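Local coordinates for mandalate racemase/muconate lactonizing enzyme (Unidentified, PDB 4E4U), which is a putative member of the mandelate racemase/muconate lactonizing enzyme family, probably a racemase or related isomerase whose substrate is not established, at residues 126-132 with 331-337; 157-161 with 353-357. All coordinates share one frame; numbering follows the deposited sequence.

Overall arrangement
Both interactions belong to the barrel domain typical of the enolase superfamily, and their centres are about 9 Å apart. Along the chain the segments alternate: 126-132, 157-161, 331-337, 353-357. Interaction 1 pairs strand 125-130 with strand 333-335, while interaction 2 sets the end of helix 145-158 against the turn joining strands 352-354 and 357-359, the latter running antiparallel to strand 125-130. R126 NE reaches T161 OG1 and S127 OG reaches W353 NE1, both probably as hydrogen bonds, so the two contacts are directly joined. Interaction 2 thereby places the helix end and the 354-357 turn next to strand 125-130, and the second subunit touches both contacts.

Interaction 1: residues 126-132 with 331-337; sequences RSYTYLY and LIQESIM
A chi1 of 74° places CG of Y128 between its own backbone N and carbonyl carbon, turning the ring across the neighbouring strand and under E334 CA, which sits over one face in a CH-pi contact, 3.8 Å from the ring centroid. E334 sends CG anti to its N (chi1 -175°) and runs on extended, which brings its carboxylate alongside the phenol end with its plane turned 27° from the ring. Their polar ends have further partners: Y128 OH bonds to K164 NZ, and E334 OE1 accepts from L310 N.

The backbones that carry them pair in parallel. Q333 N donates to R126 O, Y128 N to Q333 O, and S335 N to Y128 O (2.7 Å). At the start of the pairing, I332 CD1 lies over one face of the R126 guanidinium, 3.6 Å from R126 NE. That NE hydrogen-bonds T161 OG1, NH2 forms a salt bridge with D203, and water 1 bridges R126 NH1 and L331 O. Farther on, T129 OG1 takes the N-H of M337 (3.0 Å from M337 N) and gives its own proton to Y130 O, while water 2 links Y130 N to S335 O. M337 CG then packs 3.6 Å from Y132 CD2, its sulfur lying obliquely to the ring as a Met-aromatic contact, near a bound dithiol, probably from the crystallisation liquor, whose pocket includes Y132. Y128 and E334 share the sheet face that meets K164, whereas S127, Q333 and S335 face I358. This first-to-last strand pairing closes the modified TIM barrel of the enolase superfamily.

Interaction 2: residues 157-161 with 353-357; sequences KLGFT and WEDGY
W353, F160 and G159 carry this contact. With its CG anti to the backbone N (chi1 -172°), W353 extends its indole toward the end of helix 145-158 and pushes CZ2 over the centre of the F160 ring. The rings are inclined at 44°, with centroids 4.6 Å apart, and the indole leans on the phenyl ring along its NE1-CE2-CZ2 side, CZ2 being nearest at 3.3 Å from F160 CZ. Near the plane of the indole, at its edge, L158 O comes within 3.4 Å of W353 CH2, and L158 CB adds an apolar touch to the same atom. The indole NE1 is engaged by S127 OG.

G159, the first residue to leave helical geometry, has positive phi, completes a Schellman motif and lies against the type I' turn E354-Y357. The D355 carboxylate touches it, OD1 standing 3.4 Å from G159 CA. The backbones are also close: G356 CA makes a CA-H...O contact with G159 O (3.2 Å), and D355 CA a similar one with L158 O. Water 3 accepts from T161 N and donates to G356 O, bridging the loops.

G159 O and D355 O lie side by side, two acceptors 3.4 Å apart, and K398 NZ of the second subunit donates to both. The segments are thus held by aromatic packing and weak CA-H...O contacts rather than direct hydrogen bonds, and a lysine from the neighbouring subunit offsets the paired carbonyls, probably easing their mutual repulsion.

Interaction 1: residues 126-132 with 331-337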
loop_
_atom_site.group_PDB
_atom_site.type_symbol
_atom_site.label_atom_id
_atom_site.label_comp_id
_atom_site.label_asym_id
_atom_site.label_seq_id
_atom_site.Cartn_x
_atom_site.Cartn_y
_atom_site.Cartn_z
ATOM N N ARG A 126 4.322 -31.372 22.832
ATOM C CA ARG A 126 3.536 -32.035 21.805
ATOM C C ARG A 126 4.439 -32.353 20.614
ATOM O O ARG A 126 5.242 -31.518 20.189
ATOM C CB ARG A 126 2.379 -31.135 21.364
ATOM C CG ARG A 126 1.407 -31.802 20.405
ATOM C CD ARG A 126 0.415 -30.799 19.846
ATOM N NE ARG A 126 -0.501 -31.433 18.904
ATOM C CZ ARG A 126 -1.334 -30.774 18.106
ATOM N NH1 ARG A 126 -1.375 -29.445 18.130
ATOM N NH2 ARG A 126 -2.126 -31.447 17.277
ATOM N N SER A 127 4.311 -33.559 20.075
ATOM C CA SER A 127 5.153 -33.955 18.955
ATOM C C SER A 127 4.356 -34.575 17.814
ATOM O O SER A 127 3.185 -34.921 17.971
ATOM C CB SER A 127 6.249 -34.914 19.415
ATOM O OG SER A 127 5.713 -36.189 19.686
ATOM N N TYR A 128 4.995 -34.698 16.658
ATOM C CA TYR A 128 4.396 -35.398 15.537
ATOM C C TYR A 128 5.464 -36.212 14.851
ATOM O O TYR A 128 6.654 -36.002 15.088
ATOM C CB TYR A 128 3.778 -34.427 14.544
ATOM C CG TYR A 128 4.739 -33.640 13.679
ATOM C CD1 TYR A 128 5.174 -34.142 12.454
ATOM C CD2 TYR A 128 5.139 -32.363 14.039
ATOM C CE1 TYR A 128 6.011 -33.393 11.621
ATOM C CE2 TYR A 128 5.979 -31.613 13.221
ATOM C CZ TYR A 128 6.411 -32.129 12.013
ATOM O OH TYR A 128 7.230 -31.389 11.189
ATOM N N THR A 129 5.045 -37.132 13.991
ATOM C CA THR A 129 5.995 -37.818 13.132
ATOM C C THR A 129 5.475 -37.919 11.704
ATOM O O THR A 129 4.263 -37.905 11.466
ATOM C CB THR A 129 6.342 -39.231 13.667
ATOM O OG1 THR A 129 7.343 -39.831 12.831
ATOM C CG2 THR A 129 5.102 -40.123 13.709
ATOM N N TYR A 130 6.399 -37.989 10.750
ATOM C CA TYR A 130 6.068 -38.470 9.419
ATOM C C TYR A 130 5.539 -39.890 9.534
ATOM O O TYR A 130 5.933 -40.650 10.429
ATOM C CB TYR A 130 7.316 -38.516 8.540
ATOM C CG TYR A 130 7.437 -37.413 7.517
ATOM C CD1 TYR A 130 6.506 -37.269 6.498
ATOM C CD2 TYR A 130 8.503 -36.528 7.559
ATOM C CE1 TYR A 130 6.625 -36.267 5.555
ATOM C CE2 TYR A 130 8.634 -35.523 6.621
ATOM C CZ TYR A 130 7.688 -35.395 5.621
ATOM O OH TYR A 130 7.815 -34.391 4.688
ATOM N N LEU A 131 4.659 -40.254 8.611
ATOM C CA LEU A 131 4.225 -41.632 8.481
ATOM C C LEU A 131 5.299 -42.421 7.739
ATOM O O LEU A 131 5.786 -41.990 6.682
ATOM C CB LEU A 131 2.899 -41.698 7.724
ATOM C CG LEU A 131 1.746 -40.934 8.377
ATOM C CD1 LEU A 131 0.481 -41.002 7.520
ATOM C CD2 LEU A 131 1.479 -41.471 9.778
ATOM N N TYR A 132 5.675 -43.572 8.291
ATOM C CA TYR A 132 6.651 -44.455 7.650
ATOM C C TYR A 132 6.046 -45.828 7.361
ATOM O O TYR A 132 6.453 -46.833 7.956
ATOM C CB TYR A 132 7.895 -44.608 8.529
ATOM C CG TYR A 132 8.712 -43.342 8.665
ATOM C CD1 TYR A 132 9.680 -43.009 7.726
ATOM C CD2 TYR A 132 8.521 -42.481 9.738
ATOM C CE1 TYR A 132 10.428 -41.849 7.853
ATOM C CE2 TYR A 132 9.259 -41.328 9.875
ATOM C CZ TYR A 132 10.213 -41.010 8.933
ATOM O OH TYR A 132 10.944 -39.852 9.086
ATOM N N LEU A 331 4.133 -24.579 19.032
ATOM C CA LEU A 331 3.018 -25.403 18.547
ATOM C C LEU A 331 3.273 -26.895 18.717
ATOM O O LEU A 331 2.501 -27.595 19.372
ATOM C CB LEU A 331 2.740 -25.103 17.071
ATOM C CG LEU A 331 1.709 -25.970 16.336
ATOM C CD1 LEU A 331 0.344 -25.910 17.020
ATOM C CD2 LEU A 331 1.587 -25.556 14.874
ATOM N N ILE A 332 4.356 -27.390 18.125
ATOM C CA ILE A 332 4.607 -28.828 18.084
ATOM C C ILE A 332 6.048 -29.058 17.637
ATOM O O ILE A 332 6.627 -28.214 16.949
ATOM C CB ILE A 332 3.605 -29.512 17.110
ATOM C CG1 ILE A 332 3.494 -31.020 17.351
ATOM C CG2 ILE A 332 3.926 -29.162 15.651
ATOM C CD1 ILE A 332 2.292 -31.621 16.632
ATOM N N GLN A 333 6.619 -30.196 18.022
ATOM C CA GLN A 333 8.001 -30.526 17.683
ATOM C C GLN A 333 8.047 -31.756 16.801
ATOM O O GLN A 333 7.495 -32.798 17.148
ATOM C CB GLN A 333 8.824 -30.769 18.952
ATOM C CG GLN A 333 10.210 -31.364 18.703
ATOM C CD GLN A 333 11.154 -30.420 17.981
ATOM O OE1 GLN A 333 11.366 -29.285 18.413
ATOM N NE2 GLN A 333 11.732 -30.885 16.878
ATOM N N GLU A 334 8.714 -31.638 15.662
ATOM C CA GLU A 334 8.881 -32.779 14.786
ATOM C C GLU A 334 9.712 -33.843 15.475
ATOM O O GLU A 334 10.785 -33.559 16.027
ATOM C CB GLU A 334 9.551 -32.378 13.471
ATOM C CG GLU A 334 9.629 -33.530 12.468
ATOM C CD GLU A 334 9.844 -33.065 11.038
ATOM O OE1 GLU A 334 10.340 -31.935 10.847
ATOM O OE2 GLU A 334 9.501 -33.830 10.107
ATOM N N SER A 335 9.208 -35.069 15.449
ATOM C CA SER A 335 9.934 -36.213 15.972
ATOM C C SER A 335 10.138 -37.232 14.878
ATOM O O SER A 335 9.312 -37.361 13.976
ATOM C CB SER A 335 9.175 -36.833 17.138
ATOM O OG SER A 335 9.057 -35.887 18.173
ATOM N N ILE A 336 11.253 -37.947 14.946
ATOM C CA ILE A 336 11.503 -39.016 13.995
ATOM C C ILE A 336 11.022 -40.294 14.660
ATOM O O ILE A 336 11.710 -40.880 15.496
ATOM C CB ILE A 336 12.973 -39.064 13.558
ATOM C CG1 ILE A 336 13.326 -37.745 12.857
ATOM C CG2 ILE A 336 13.206 -40.239 12.627
ATOM C CD1 ILE A 336 14.776 -37.595 12.447
ATOM N N MET A 337 9.799 -40.685 14.308
ATOM C CA MET A 337 9.078 -41.741 15.016
ATOM C C MET A 337 9.095 -41.435 16.512
ATOM O O MET A 337 8.736 -40.321 16.893
ATOM C CB MET A 337 9.611 -43.125 14.641
ATOM C CG MET A 337 9.385 -43.389 13.157
ATOM S SD MET A 337 9.769 -45.030 12.578
ATOM C CE MET A 337 11.520 -44.999 12.791
HETATM O O HOH W 1 -0.267 -27.379 20.092
HETATM O O HOH W 2 9.257 -37.427 11.204
#

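Interaction 2: residues 157-161 with 353-357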
loop_
_atom_site.group_PDB
_atom_site.type_symbol
_atom_site.label_atom_id
_atom_site.label_comp_id
_atom_site.label_asym_id
_atom_site.label_seq_id
_atom_site.Cartn_x
_atom_site.Cartn_y
_atom_site.Cartn_z
ATOM N N LYS A 157 -2.561 -44.748 18.266
ATOM C CA LYS A 157 -2.538 -45.688 19.391
ATOM C C LYS A 157 -1.323 -45.454 20.292
ATOM O O LYS A 157 -1.395 -45.653 21.505
ATOM C CB LYS A 157 -2.568 -47.138 18.899
ATOM C CG LYS A 157 -3.891 -47.546 18.270
ATOM C CD LYS A 157 -3.828 -48.952 17.701
ATOM C CE LYS A 157 -4.945 -49.172 16.699
ATOM N NZ LYS A 157 -4.840 -50.501 16.041
ATOM N N LEU A 158 -0.210 -45.025 19.699
ATOM C CA LEU A 158 0.986 -44.701 20.476
ATOM C C LEU A 158 0.804 -43.415 21.273
ATOM O O LEU A 158 1.524 -43.180 22.250
ATOM C CB LEU A 158 2.208 -44.549 19.573
ATOM C CG LEU A 158 2.699 -45.735 18.752
ATOM C CD1 LEU A 158 3.933 -45.300 17.992
ATOM C CD2 LEU A 158 3.016 -46.918 19.638
ATOM N N GLY A 159 -0.133 -42.571 20.842
ATOM C CA GLY A 159 -0.409 -41.321 21.526
ATOM C C GLY A 159 -0.162 -40.066 20.707
ATOM O O GLY A 159 -0.401 -38.961 21.198
ATOM N N PHE A 160 0.321 -40.212 19.473
ATOM C CA PHE A 160 0.535 -39.047 18.614
ATOM C C PHE A 160 -0.765 -38.300 18.343
ATOM O O PHE A 160 -1.821 -38.910 18.124
ATOM C CB PHE A 160 1.146 -39.453 17.271
ATOM C CG PHE A 160 2.640 -39.635 17.301
ATOM C CD1 PHE A 160 3.485 -38.535 17.398
ATOM C CD2 PHE A 160 3.199 -40.902 17.208
ATOM C CE1 PHE A 160 4.859 -38.693 17.403
ATOM C CE2 PHE A 160 4.580 -41.068 17.215
ATOM C CZ PHE A 160 5.407 -39.962 17.315
ATOM N N THR A 161 -0.668 -36.974 18.351
ATOM C CA THR A 161 -1.808 -36.092 18.101
ATOM C C THR A 161 -1.691 -35.351 16.767
ATOM O O THR A 161 -2.474 -34.442 16.490
ATOM C CB THR A 161 -1.970 -35.052 19.223
ATOM O OG1 THR A 161 -0.799 -34.229 19.280
ATOM C CG2 THR A 161 -2.165 -35.741 20.559
ATOM N N TRP A 353 10.304 -40.052 25.045
ATOM C CA TRP A 353 9.041 -39.835 24.351
ATOM C C TRP A 353 7.983 -40.694 25.026
ATOM O O TRP A 353 8.196 -41.889 25.246
ATOM C CB TRP A 353 9.181 -40.241 22.880
ATOM C CG TRP A 353 8.008 -39.884 22.003
ATOM C CD1 TRP A 353 7.891 -38.785 21.201
ATOM C CD2 TRP A 353 6.793 -40.633 21.828
ATOM N NE1 TRP A 353 6.684 -38.804 20.547
ATOM C CE2 TRP A 353 5.995 -39.926 20.914
ATOM C CE3 TRP A 353 6.311 -41.832 22.363
ATOM C CZ2 TRP A 353 4.735 -40.376 20.520
ATOM C CZ3 TRP A 353 5.059 -42.277 21.968
ATOM C CH2 TRP A 353 4.289 -41.554 21.053
ATOM N N GLU A 354 6.851 -40.087 25.369
ATOM C CA GLU A 354 5.756 -40.806 26.017
ATOM C C GLU A 354 4.406 -40.285 25.572
ATOM O O GLU A 354 4.143 -39.085 25.676
ATOM C CB GLU A 354 5.822 -40.638 27.534
ATOM C CG GLU A 354 7.019 -41.230 28.204
ATOM C CD GLU A 354 6.937 -41.127 29.713
ATOM O OE1 GLU A 354 7.848 -41.645 30.378
ATOM O OE2 GLU A 354 5.971 -40.525 30.228
ATOM N N ASP A 355 3.554 -41.189 25.092
ATOM C CA ASP A 355 2.151 -40.887 24.819
ATOM C C ASP A 355 1.958 -39.617 23.986
ATOM O O ASP A 355 1.078 -38.804 24.277
ATOM C CB ASP A 355 1.372 -40.776 26.135
ATOM C CG ASP A 355 -0.127 -40.941 25.947
ATOM O OD1 ASP A 355 -0.535 -41.477 24.900
ATOM O OD2 ASP A 355 -0.889 -40.561 26.862
ATOM N N GLY A 356 2.785 -39.436 22.959
ATOM C CA GLY A 356 2.629 -38.302 22.066
ATOM C C GLY A 356 3.494 -37.099 22.379
ATOM O O GLY A 356 3.507 -36.143 21.607
ATOM N N TYR A 357 4.218 -37.141 23.495
ATOM C CA TYR A 357 4.994 -35.986 23.929
ATOM C C TYR A 357 6.460 -36.298 24.148
ATOM O O TYR A 357 6.816 -37.394 24.561
ATOM C CB TYR A 357 4.443 -35.415 25.236
ATOM C CG TYR A 357 2.981 -35.073 25.210
ATOM C CD1 TYR A 357 2.029 -36.033 25.530
ATOM C CD2 TYR A 357 2.547 -33.790 24.891
ATOM C CE1 TYR A 357 0.687 -35.740 25.522
ATOM C CE2 TYR A 357 1.189 -33.482 24.878
ATOM C CZ TYR A 357 0.267 -34.468 25.197
ATOM O OH TYR A 357 -1.085 -34.205 25.203
HETATM O O HOH W 3 1.421 -35.638 19.795
#